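Local structure of sorbitol-6-phosphate dehydrogenase (Erwinia amylovora CFBP1430, 5O3Z) at residues A[109-120]-A[157-168]; A[186-196]-A[228-238]. The protein probably catalyses the oxidation of sorbitol 6-phosphate at carbon 2, as a member of the short-chain dehydrogenase/reductase family. All coordinates share one frame; numbering follows the deposited sequence.

Contact 1. Residues A[109-120]-A[157-168]; sequences FDLSLQVNLVGY and GYSAAKFGGVGL
Ala161 and Gly157 on one helix meet Phe109, Ser112 and Asn116 on the other, joining two nearly parallel helices (11°, axes 8.5 Å apart) of the Rossmann-type short-chain dehydrogenase fold. Small residues let them lie this close. Phe109 drops into the hollow over Gly157, its CD1 3.5 Å from Gly157 CA. Ala161 CB is the answering bump, entering a dimple walled by Leu113 CD2, by Ser112 OG at 3.4 Å and by Asn116 CB at 3.6 Å. Leu117 swings CD1 over the bare Gly164-Gly165 backbone, 3.6 Å from Gly164 C, and the Tyr120 ring lies beside Leu168, pointing the opposite way.

Ser112 OG stands opposite its own backbone N (chi1 -177°), which turns it into a weak 2.9 Å hydrogen bond with Gly157 O. One N-H of Asn116 ND2 forks between Ser112 O and OG, helping to set the amide's rotation. Tyr158 and Lys162 have the spacing of the family's Tyr-x-x-x-Lys motif, and Asn116 probably matches its tetrad asparagine. Where helix 106-133 widens into a pi-type turn at 114-118, waters join Asn116 O to Ala161 O and to Lys162 NZ, the latter consistent with the family's proton relay. Lys162 NZ also makes a weak 3.1 Å hydrogen bond to Asn116 OD1.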
loop_
_atom_site.group_PDB
_atom_site.type_symbol
_atom_site.label_atom_id
_atom_site.label_comp_id
_atom_site.label_asym_id
_atom_site.label_seq_id
_atom_site.Cartn_x
_atom_site.Cartn_y
_atom_site.Cartn_z
ATOM N N PHE A 109 -25.253 4.034 -7.458
ATOM C CA PHE A 109 -23.839 4.272 -7.656
ATOM C C PHE A 109 -23.642 5.765 -7.607
ATOM O O PHE A 109 -22.783 6.303 -6.920
ATOM C CB PHE A 109 -23.396 3.743 -9.014
ATOM C CG PHE A 109 -21.911 3.826 -9.208
ATOM C CD1 PHE A 109 -21.113 2.843 -8.663
ATOM C CD2 PHE A 109 -21.339 4.869 -9.892
ATOM C CE1 PHE A 109 -19.753 2.879 -8.870
ATOM C CE2 PHE A 109 -19.993 4.951 -10.026
ATOM C CZ PHE A 109 -19.202 3.970 -9.495
ATOM N N ASP A 110 -24.491 6.463 -8.345
ATOM C CA ASP A 110 -24.489 7.913 -8.316
ATOM C C ASP A 110 -24.687 8.542 -6.938
ATOM O O ASP A 110 -23.966 9.493 -6.602
ATOM C CB ASP A 110 -25.544 8.495 -9.266
ATOM C CG ASP A 110 -24.959 8.868 -10.628
ATOM O OD1 ASP A 110 -23.936 9.605 -10.697
ATOM O OD2 ASP A 110 -25.539 8.417 -11.634
ATOM N N LEU A 111 -25.687 8.058 -6.194
ATOM C CA LEU A 111 -25.958 8.554 -4.849
ATOM C C LEU A 111 -24.740 8.315 -3.949
ATOM O O LEU A 111 -24.224 9.211 -3.321
ATOM C CB LEU A 111 -27.202 7.854 -4.298
ATOM C CG LEU A 111 -27.851 8.435 -3.022
ATOM C CD1 LEU A 111 -28.246 9.913 -3.140
ATOM C CD2 LEU A 111 -29.065 7.565 -2.697
ATOM N N SER A 112 -24.223 7.096 -3.969
ATOM C CA SER A 112 -22.955 6.845 -3.233
ATOM C C SER A 112 -21.905 7.899 -3.496
ATOM O O SER A 112 -21.322 8.433 -2.535
ATOM C CB SER A 112 -22.397 5.438 -3.489
ATOM O OG SER A 112 -21.202 5.278 -2.683
ATOM N N LEU A 113 -21.709 8.298 -4.759
ATOM C CA LEU A 113 -20.708 9.323 -5.084
ATOM C C LEU A 113 -21.063 10.700 -4.509
ATOM O O LEU A 113 -20.201 11.438 -4.015
ATOM C CB LEU A 113 -20.469 9.435 -6.594
ATOM C CG LEU A 113 -19.983 8.142 -7.284
ATOM C CD1 LEU A 113 -19.739 8.399 -8.766
ATOM C CD2 LEU A 113 -18.746 7.571 -6.641
ATOM N N GLN A 114 -22.345 11.035 -4.538
ATOM C CA GLN A 114 -22.783 12.360 -4.057
ATOM C C GLN A 114 -22.545 12.479 -2.528
ATOM O O GLN A 114 -21.901 13.388 -2.068
ATOM C CB GLN A 114 -24.284 12.587 -4.435
ATOM C CG GLN A 114 -24.550 12.937 -5.911
ATOM C CD GLN A 114 -23.729 14.135 -6.419
ATOM O OE1 GLN A 114 -23.571 15.132 -5.733
ATOM N NE2 GLN A 114 -23.192 14.031 -7.630
ATOM N N VAL A 115 -23.053 11.519 -1.790
ATOM C CA VAL A 115 -23.058 11.521 -0.331
ATOM C C VAL A 115 -21.618 11.282 0.179
ATOM O O VAL A 115 -21.132 12.039 1.013
ATOM C CB VAL A 115 -24.059 10.494 0.222
ATOM C CG1 VAL A 115 -23.997 10.423 1.748
ATOM C CG2 VAL A 115 -25.486 10.875 -0.180
ATOM N N ASN A 116 -20.919 10.299 -0.400
ATOM C CA ASN A 116 -19.626 9.927 0.147
ATOM C C ASN A 116 -18.484 10.745 -0.308
ATOM O O ASN A 116 -17.478 10.829 0.398
ATOM C CB ASN A 116 -19.350 8.506 -0.133
ATOM C CG ASN A 116 -20.137 7.634 0.738
ATOM O OD1 ASN A 116 -19.961 7.713 1.972
ATOM N ND2 ASN A 116 -21.037 6.815 0.163
ATOM N N LEU A 117 -18.624 11.373 -1.480
ATOM C CA LEU A 117 -17.524 12.013 -2.107
ATOM C C LEU A 117 -17.757 13.452 -2.419
ATOM O O LEU A 117 -16.971 14.264 -2.013
ATOM C CB LEU A 117 -17.095 11.221 -3.366
ATOM C CG LEU A 117 -15.790 11.493 -4.093
ATOM C CD1 LEU A 117 -14.641 11.541 -3.087
ATOM C CD2 LEU A 117 -15.610 10.353 -5.107
ATOM N N VAL A 118 -18.808 13.811 -3.172
ATOM C CA VAL A 118 -18.988 15.202 -3.531
ATOM C C VAL A 118 -19.288 16.072 -2.260
ATOM O O VAL A 118 -18.824 17.208 -2.135
ATOM C CB VAL A 118 -20.114 15.346 -4.575
ATOM C CG1 VAL A 118 -20.578 16.781 -4.702
ATOM C CG2 VAL A 118 -19.672 14.773 -5.909
ATOM N N GLY A 119 -20.031 15.516 -1.328
ATOM C CA GLY A 119 -20.274 16.197 -0.058
ATOM C C GLY A 119 -18.992 16.491 0.659
ATOM O O GLY A 119 -18.830 17.559 1.240
ATOM N N TYR A 120 -18.043 15.552 0.564
ATOM C CA TYR A 120 -16.787 15.716 1.252
ATOM C C TYR A 120 -15.995 16.803 0.605
ATOM O O TYR A 120 -15.386 17.606 1.293
ATOM C CB TYR A 120 -16.051 14.368 1.394
ATOM C CG TYR A 120 -14.626 14.424 1.991
ATOM C CD1 TYR A 120 -14.278 15.308 3.005
ATOM C CD2 TYR A 120 -13.672 13.484 1.623
ATOM C CE1 TYR A 120 -12.988 15.338 3.546
ATOM C CE2 TYR A 120 -12.372 13.492 2.146
ATOM C CZ TYR A 120 -12.052 14.402 3.132
ATOM O OH TYR A 120 -10.823 14.428 3.685
ATOM N N GLY A 157 -20.347 0.604 -5.461
ATOM C CA GLY A 157 -20.622 2.004 -5.293
ATOM C C GLY A 157 -19.969 2.587 -4.071
ATOM O O GLY A 157 -19.312 3.649 -4.095
ATOM N N TYR A 158 -20.099 1.819 -3.003
ATOM C CA TYR A 158 -19.461 2.125 -1.739
ATOM C C TYR A 158 -17.903 2.123 -1.822
ATOM O O TYR A 158 -17.304 3.075 -1.435
ATOM C CB TYR A 158 -20.021 1.202 -0.653
ATOM C CG TYR A 158 -19.730 1.659 0.789
ATOM C CD1 TYR A 158 -20.308 2.825 1.301
ATOM C CD2 TYR A 158 -18.883 0.908 1.637
ATOM C CE1 TYR A 158 -20.075 3.231 2.617
ATOM C CE2 TYR A 158 -18.628 1.313 2.961
ATOM C CZ TYR A 158 -19.245 2.472 3.450
ATOM O OH TYR A 158 -19.013 2.932 4.735
ATOM N N SER A 159 -17.268 1.099 -2.386
ATOM C CA SER A 159 -15.805 1.102 -2.505
ATOM C C SER A 159 -15.230 2.192 -3.406
ATOM O O SER A 159 -14.267 2.835 -3.065
ATOM C CB SER A 159 -15.286 -0.252 -2.940
ATOM O OG SER A 159 -15.348 -1.172 -1.841
ATOM N N ALA A 160 -15.847 2.388 -4.549
ATOM C CA ALA A 160 -15.458 3.432 -5.460
ATOM C C ALA A 160 -15.405 4.806 -4.729
ATOM O O ALA A 160 -14.437 5.578 -4.831
ATOM C CB ALA A 160 -16.439 3.453 -6.637
ATOM N N ALA A 161 -16.450 5.077 -3.956
ATOM C CA ALA A 161 -16.594 6.366 -3.338
ATOM C C ALA A 161 -15.665 6.513 -2.148
ATOM O O ALA A 161 -15.140 7.547 -1.968
ATOM C CB ALA A 161 -18.025 6.533 -2.884
ATOM N N LYS A 162 -15.464 5.431 -1.368
ATOM C CA LYS A 162 -14.601 5.445 -0.205
ATOM C C LYS A 162 -13.148 5.462 -0.600
ATOM O O LYS A 162 -12.403 6.223 -0.049
ATOM C CB LYS A 162 -14.875 4.262 0.728
ATOM C CG LYS A 162 -16.204 4.336 1.498
ATOM C CD LYS A 162 -16.357 5.612 2.323
ATOM C CE LYS A 162 -17.751 5.718 2.965
ATOM N NZ LYS A 162 -17.820 6.831 3.965
ATOM N N PHE A 163 -12.743 4.670 -1.584
ATOM C CA PHE A 163 -11.389 4.900 -2.150
ATOM C C PHE A 163 -11.195 6.338 -2.660
ATOM O O PHE A 163 -10.185 7.042 -2.401
ATOM C CB PHE A 163 -11.189 3.929 -3.329
ATOM C CG PHE A 163 -10.580 2.600 -2.957
ATOM C CD1 PHE A 163 -11.307 1.649 -2.253
ATOM C CD2 PHE A 163 -9.322 2.283 -3.354
ATOM C CE1 PHE A 163 -10.744 0.432 -1.915
ATOM C CE2 PHE A 163 -8.764 1.049 -3.038
ATOM C CZ PHE A 163 -9.491 0.109 -2.379
ATOM N N GLY A 164 -12.182 6.829 -3.395
ATOM C CA GLY A 164 -12.128 8.206 -3.881
ATOM C C GLY A 164 -11.944 9.218 -2.774
ATOM O O GLY A 164 -11.130 10.146 -2.900
ATOM N N GLY A 165 -12.557 8.952 -1.640
ATOM C CA GLY A 165 -12.251 9.797 -0.456
ATOM C C GLY A 165 -10.769 9.838 -0.024
ATOM O O GLY A 165 -10.282 10.845 0.445
ATOM N N VAL A 166 -10.070 8.699 -0.139
ATOM C CA VAL A 166 -8.637 8.670 0.193
ATOM C C VAL A 166 -7.902 9.563 -0.723
ATOM O O VAL A 166 -7.100 10.363 -0.291
ATOM C CB VAL A 166 -8.078 7.249 0.123
ATOM C CG1 VAL A 166 -6.537 7.304 0.340
ATOM C CG2 VAL A 166 -8.823 6.393 1.141
ATOM N N GLY A 167 -8.201 9.422 -2.004
ATOM C CA GLY A 167 -7.612 10.311 -3.030
ATOM C C GLY A 167 -7.852 11.795 -2.764
ATOM O O GLY A 167 -6.939 12.613 -2.867
ATOM N N LEU A 168 -9.103 12.118 -2.437
ATOM C CA LEU A 168 -9.426 13.519 -2.106
ATOM C C LEU A 168 -8.681 13.992 -0.861
ATOM O O LEU A 168 -8.025 15.030 -0.895
ATOM C CB LEU A 168 -10.930 13.714 -1.959
ATOM C CG LEU A 168 -11.322 15.141 -1.637
ATOM C CD1 LEU A 168 -10.784 16.147 -2.640
ATOM C CD2 LEU A 168 -12.784 15.241 -1.542
HETATM O O HOH W 1 -15.442 8.914 0.391
HETATM O O HOH W 2 -17.502 9.806 3.059
#

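Contact 2. Residues A[186-196]-A[228-238]; sequences LMLGNLLKSPM and GCDYQDVLNVL
Cys229 and Leu191 face each other where the loop leaving strand 182-188 of the Rossmann sheet meets the lead-in to helix 231-242. Cys229 N gives Asn190 O a fairly straight hydrogen bond of 2.8 Å (156°), and the CA-H of Leu191, the centre of an inverse gamma turn, points at Cys229 O, with CA 3.5 Å from that oxygen. SG of Cys229 lies opposite its own backbone nitrogen (chi1 -177°), a setting that leaves it 3.8 Å from Leu191 CD2. At Gly228 the backbone is bare, and Leu192 lays CD1 3.5 Å from the Gly228 CA. Just beyond, Asp230 and Asp233 close the helix start as a capping box, each side chain accepting from the other's backbone N-H.

The strand contributes two leucines that both set CG opposite the carbonyl carbon (chi1 near -60°) and so present their methyls to helix 231-242. Leu188 lies athwart Val234, both of its methyls resting on Val234 CG2, the nearer one, CD2, at 3.6 Å. Leu186 instead straddles the next helical turn: CD2 packs alongside Val237 CG1 at 3.9 Å, while CD1 touches Leu238. Tyr231 projects beyond the helix start toward 194-196, where Met196, bent at chi2 and chi3, brings CE 3.8 Å from Tyr231 OH. Leu191 CD1 lies at the edge of that ring, and Phe21 of helix 17-28 meets it too.

Chemically, then, one backbone hydrogen bond and a CA-H...O contact pin the loop in place, while strand and helix are held together by apolar packing.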
loop_
_atom_site.group_PDB
_atom_site.type_symbol
_atom_site.label_atom_id
_atom_site.label_comp_id
_atom_site.label_asym_id
_atom_site.label_seq_id
_atom_site.Cartn_x
_atom_site.Cartn_y
_atom_site.Cartn_z
ATOM N N LEU A 186 -10.311 8.304 8.218
ATOM C CA LEU A 186 -10.297 7.263 9.229
ATOM C C LEU A 186 -10.942 6.052 8.702
ATOM O O LEU A 186 -12.118 6.086 8.372
ATOM C CB LEU A 186 -11.043 7.699 10.527
ATOM C CG LEU A 186 -10.575 8.917 11.292
ATOM C CD1 LEU A 186 -11.212 8.964 12.702
ATOM C CD2 LEU A 186 -9.032 8.965 11.356
ATOM N N MET A 187 -10.191 4.946 8.592
ATOM C CA MET A 187 -10.707 3.791 7.961
ATOM C C MET A 187 -11.308 2.865 8.974
ATOM O O MET A 187 -10.663 1.985 9.527
ATOM C CB MET A 187 -9.615 3.143 7.046
ATOM C CG MET A 187 -8.643 4.150 6.435
ATOM S SD MET A 187 -9.424 5.346 5.313
ATOM C CE MET A 187 -9.889 4.285 3.916
ATOM N N LEU A 188 -12.589 2.996 9.226
ATOM C CA LEU A 188 -13.221 2.204 10.292
ATOM C C LEU A 188 -13.477 0.798 9.936
ATOM O O LEU A 188 -13.817 0.478 8.796
ATOM C CB LEU A 188 -14.572 2.825 10.687
ATOM C CG LEU A 188 -14.476 4.311 11.075
ATOM C CD1 LEU A 188 -15.810 4.761 11.599
ATOM C CD2 LEU A 188 -13.356 4.718 12.016
ATOM N N GLY A 189 -13.370 -0.109 10.920
ATOM C CA GLY A 189 -13.903 -1.441 10.761
ATOM C C GLY A 189 -15.414 -1.373 10.963
ATOM O O GLY A 189 -15.995 -0.292 10.912
ATOM N N ASN A 190 -16.019 -2.506 11.248
ATOM C CA ASN A 190 -17.455 -2.655 11.307
ATOM C C ASN A 190 -17.971 -2.235 12.684
ATOM O O ASN A 190 -17.439 -2.680 13.707
ATOM C CB ASN A 190 -17.851 -4.117 11.082
ATOM C CG ASN A 190 -17.495 -4.642 9.697
ATOM O OD1 ASN A 190 -17.929 -4.086 8.678
ATOM N ND2 ASN A 190 -16.821 -5.806 9.654
ATOM N N LEU A 191 -18.979 -1.361 12.710
ATOM C CA LEU A 191 -19.597 -0.865 13.959
ATOM C C LEU A 191 -20.760 -1.799 14.255
ATOM O O LEU A 191 -21.934 -1.497 13.986
ATOM C CB LEU A 191 -20.031 0.559 13.751
ATOM C CG LEU A 191 -18.965 1.463 13.133
ATOM C CD1 LEU A 191 -19.621 2.686 12.535
ATOM C CD2 LEU A 191 -18.002 1.898 14.203
ATOM N N LEU A 192 -20.423 -2.975 14.780
ATOM C CA LEU A 192 -21.355 -4.117 14.856
ATOM C C LEU A 192 -22.625 -3.839 15.695
ATOM O O LEU A 192 -23.691 -4.399 15.431
ATOM C CB LEU A 192 -20.629 -5.345 15.405
ATOM C CG LEU A 192 -19.420 -5.882 14.651
ATOM C CD1 LEU A 192 -18.690 -6.961 15.454
ATOM C CD2 LEU A 192 -19.847 -6.429 13.306
ATOM N N LYS A 193 -22.485 -2.975 16.688
ATOM C CA LYS A 193 -23.591 -2.564 17.556
ATOM C C LYS A 193 -24.250 -1.262 17.124
ATOM O O LYS A 193 -25.047 -0.691 17.864
ATOM C CB LYS A 193 -23.070 -2.447 18.979
ATOM C CG LYS A 193 -22.842 -3.822 19.591
ATOM C CD LYS A 193 -21.930 -3.723 20.806
ATOM C CE LYS A 193 -20.989 -4.923 20.894
ATOM N NZ LYS A 193 -20.011 -4.757 22.001
ATOM N N SER A 194 -23.935 -0.791 15.926
ATOM C CA SER A 194 -24.718 0.245 15.312
ATOM C C SER A 194 -26.123 -0.244 15.064
ATOM O O SER A 194 -26.327 -1.403 14.763
ATOM C CB SER A 194 -24.134 0.622 13.976
ATOM O OG SER A 194 -22.951 1.353 14.183
ATOM N N PRO A 195 -27.115 0.642 15.220
ATOM C CA PRO A 195 -28.478 0.362 14.709
ATOM C C PRO A 195 -28.475 -0.034 13.210
ATOM O O PRO A 195 -29.077 -1.024 12.800
ATOM C CB PRO A 195 -29.195 1.717 14.909
ATOM C CG PRO A 195 -28.505 2.339 16.086
ATOM C CD PRO A 195 -27.092 1.804 16.136
ATOM N N MET A 196 -27.777 0.770 12.418
ATOM C CA MET A 196 -27.517 0.475 11.017
ATOM C C MET A 196 -27.163 -1.012 10.840
ATOM O O MET A 196 -27.828 -1.730 10.075
ATOM C CB MET A 196 -26.334 1.326 10.531
ATOM C CG MET A 196 -26.458 2.844 10.749
ATOM S SD MET A 196 -26.069 3.525 12.407
ATOM C CE MET A 196 -24.259 3.710 12.410
ATOM N N GLY A 228 -15.594 -5.944 17.542
ATOM C CA GLY A 228 -16.061 -4.975 16.554
ATOM C C GLY A 228 -15.592 -3.574 16.843
ATOM O O GLY A 228 -15.020 -3.291 17.907
ATOM N N CYS A 229 -15.779 -2.652 15.914
ATOM C CA CYS A 229 -15.307 -1.298 16.153
ATOM C C CYS A 229 -16.333 -0.583 17.012
ATOM O O CYS A 229 -17.513 -0.653 16.767
ATOM C CB CYS A 229 -15.053 -0.524 14.851
ATOM S SG CYS A 229 -14.393 1.143 15.003
ATOM N N ASP A 230 -15.908 0.171 17.980
ATOM C CA ASP A 230 -16.927 0.950 18.665
ATOM C C ASP A 230 -16.722 2.448 18.559
ATOM O O ASP A 230 -15.697 2.950 18.092
ATOM C CB ASP A 230 -17.178 0.391 20.095
ATOM C CG ASP A 230 -16.063 0.731 21.079
ATOM O OD1 ASP A 230 -15.220 1.583 20.741
ATOM O OD2 ASP A 230 -16.052 0.178 22.223
ATOM N N TYR A 231 -17.736 3.198 18.971
ATOM C CA TYR A 231 -17.741 4.633 18.694
ATOM C C TYR A 231 -16.647 5.330 19.430
ATOM O O TYR A 231 -16.118 6.392 19.000
ATOM C CB TYR A 231 -19.114 5.281 19.067
ATOM C CG TYR A 231 -20.370 4.897 18.271
ATOM C CD1 TYR A 231 -20.326 4.531 16.913
ATOM C CD2 TYR A 231 -21.614 4.980 18.865
ATOM C CE1 TYR A 231 -21.494 4.249 16.211
ATOM C CE2 TYR A 231 -22.783 4.687 18.167
ATOM C CZ TYR A 231 -22.715 4.316 16.842
ATOM O OH TYR A 231 -23.870 4.032 16.158
ATOM N N GLN A 232 -16.307 4.797 20.604
ATOM C CA GLN A 232 -15.252 5.417 21.394
ATOM C C GLN A 232 -13.861 5.283 20.730
ATOM O O GLN A 232 -13.041 6.186 20.790
ATOM C CB GLN A 232 -15.249 4.855 22.843
ATOM C CG GLN A 232 -14.254 5.547 23.757
ATOM C CD GLN A 232 -14.686 6.938 24.118
ATOM O OE1 GLN A 232 -15.845 7.131 24.491
ATOM N NE2 GLN A 232 -13.828 7.876 24.009
ATOM N N ASP A 233 -13.613 4.162 20.071
ATOM C CA ASP A 233 -12.324 4.028 19.303
ATOM C C ASP A 233 -12.235 5.107 18.259
ATOM O O ASP A 233 -11.264 5.733 18.094
ATOM C CB ASP A 233 -12.247 2.680 18.608
ATOM C CG ASP A 233 -12.425 1.536 19.525
ATOM O OD1 ASP A 233 -11.760 1.502 20.594
ATOM O OD2 ASP A 233 -13.211 0.674 19.168
ATOM N N VAL A 234 -13.344 5.370 17.590
ATOM C CA VAL A 234 -13.366 6.412 16.594
ATOM C C VAL A 234 -13.009 7.762 17.158
ATOM O O VAL A 234 -12.129 8.477 16.661
ATOM C CB VAL A 234 -14.734 6.455 15.868
ATOM C CG1 VAL A 234 -14.738 7.532 14.793
ATOM C CG2 VAL A 234 -15.052 5.118 15.212
ATOM N N LEU A 235 -13.749 8.133 18.217
ATOM C CA LEU A 235 -13.520 9.352 18.956
ATOM C C LEU A 235 -12.084 9.526 19.389
ATOM O O LEU A 235 -11.488 10.566 19.155
ATOM C CB LEU A 235 -14.521 9.393 20.143
ATOM C CG LEU A 235 -14.533 10.649 21.020
ATOM C CD1 LEU A 235 -14.829 11.905 20.211
ATOM C CD2 LEU A 235 -15.579 10.477 22.118
ATOM N N ASN A 236 -11.486 8.436 19.911
ATOM C CA ASN A 236 -10.113 8.457 20.446
ATOM C C ASN A 236 -9.154 8.910 19.416
ATOM O O ASN A 236 -8.426 9.908 19.598
ATOM C CB ASN A 236 -9.756 7.070 21.036
ATOM C CG ASN A 236 -10.395 6.846 22.419
ATOM O OD1 ASN A 236 -10.868 7.805 23.036
ATOM N ND2 ASN A 236 -10.440 5.571 22.901
ATOM N N VAL A 237 -9.207 8.214 18.263
ATOM C CA VAL A 237 -8.319 8.465 17.146
ATOM C C VAL A 237 -8.599 9.857 16.526
ATOM O O VAL A 237 -7.685 10.638 16.205
ATOM C CB VAL A 237 -8.513 7.354 16.087
ATOM C CG1 VAL A 237 -7.770 7.667 14.812
ATOM C CG2 VAL A 237 -8.097 5.973 16.597
ATOM N N LEU A 238 -9.874 10.129 16.316
ATOM C CA LEU A 238 -10.269 11.466 15.854
ATOM C C LEU A 238 -9.617 12.579 16.688
ATOM O O LEU A 238 -8.980 13.529 16.169
ATOM C CB LEU A 238 -11.787 11.561 15.820
ATOM C CG LEU A 238 -12.345 12.800 15.097
ATOM C CD1 LEU A 238 -13.736 12.463 14.611
ATOM C CD2 LEU A 238 -12.402 14.017 15.998
#

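How the contacts relate
After the first four strands and their helices, the chain enters helix 106-133, runs through the sheet as strand 139-145 and returns as helix 156-176; contact 1 closes this helix-strand-helix unit by pairing its two helices. Strand 182-188 follows directly and opens contact 2; the intervening 31 residues hold the end of helix 195-199, helices 201-208 and 215-220, and no strand. The contacts are therefore in series, neither nested nor crossed. The centres of contact 1 and contact 2 lie about 19 Å apart. Strand 182-188 bridges them: Met187 CE packs 3.6 Å from Val166 CG2 of helix 156-176, whereas Leu186 and Leu188 face helix 231-242. Together the contacts tie helical layers on opposite faces of the parallel sheet.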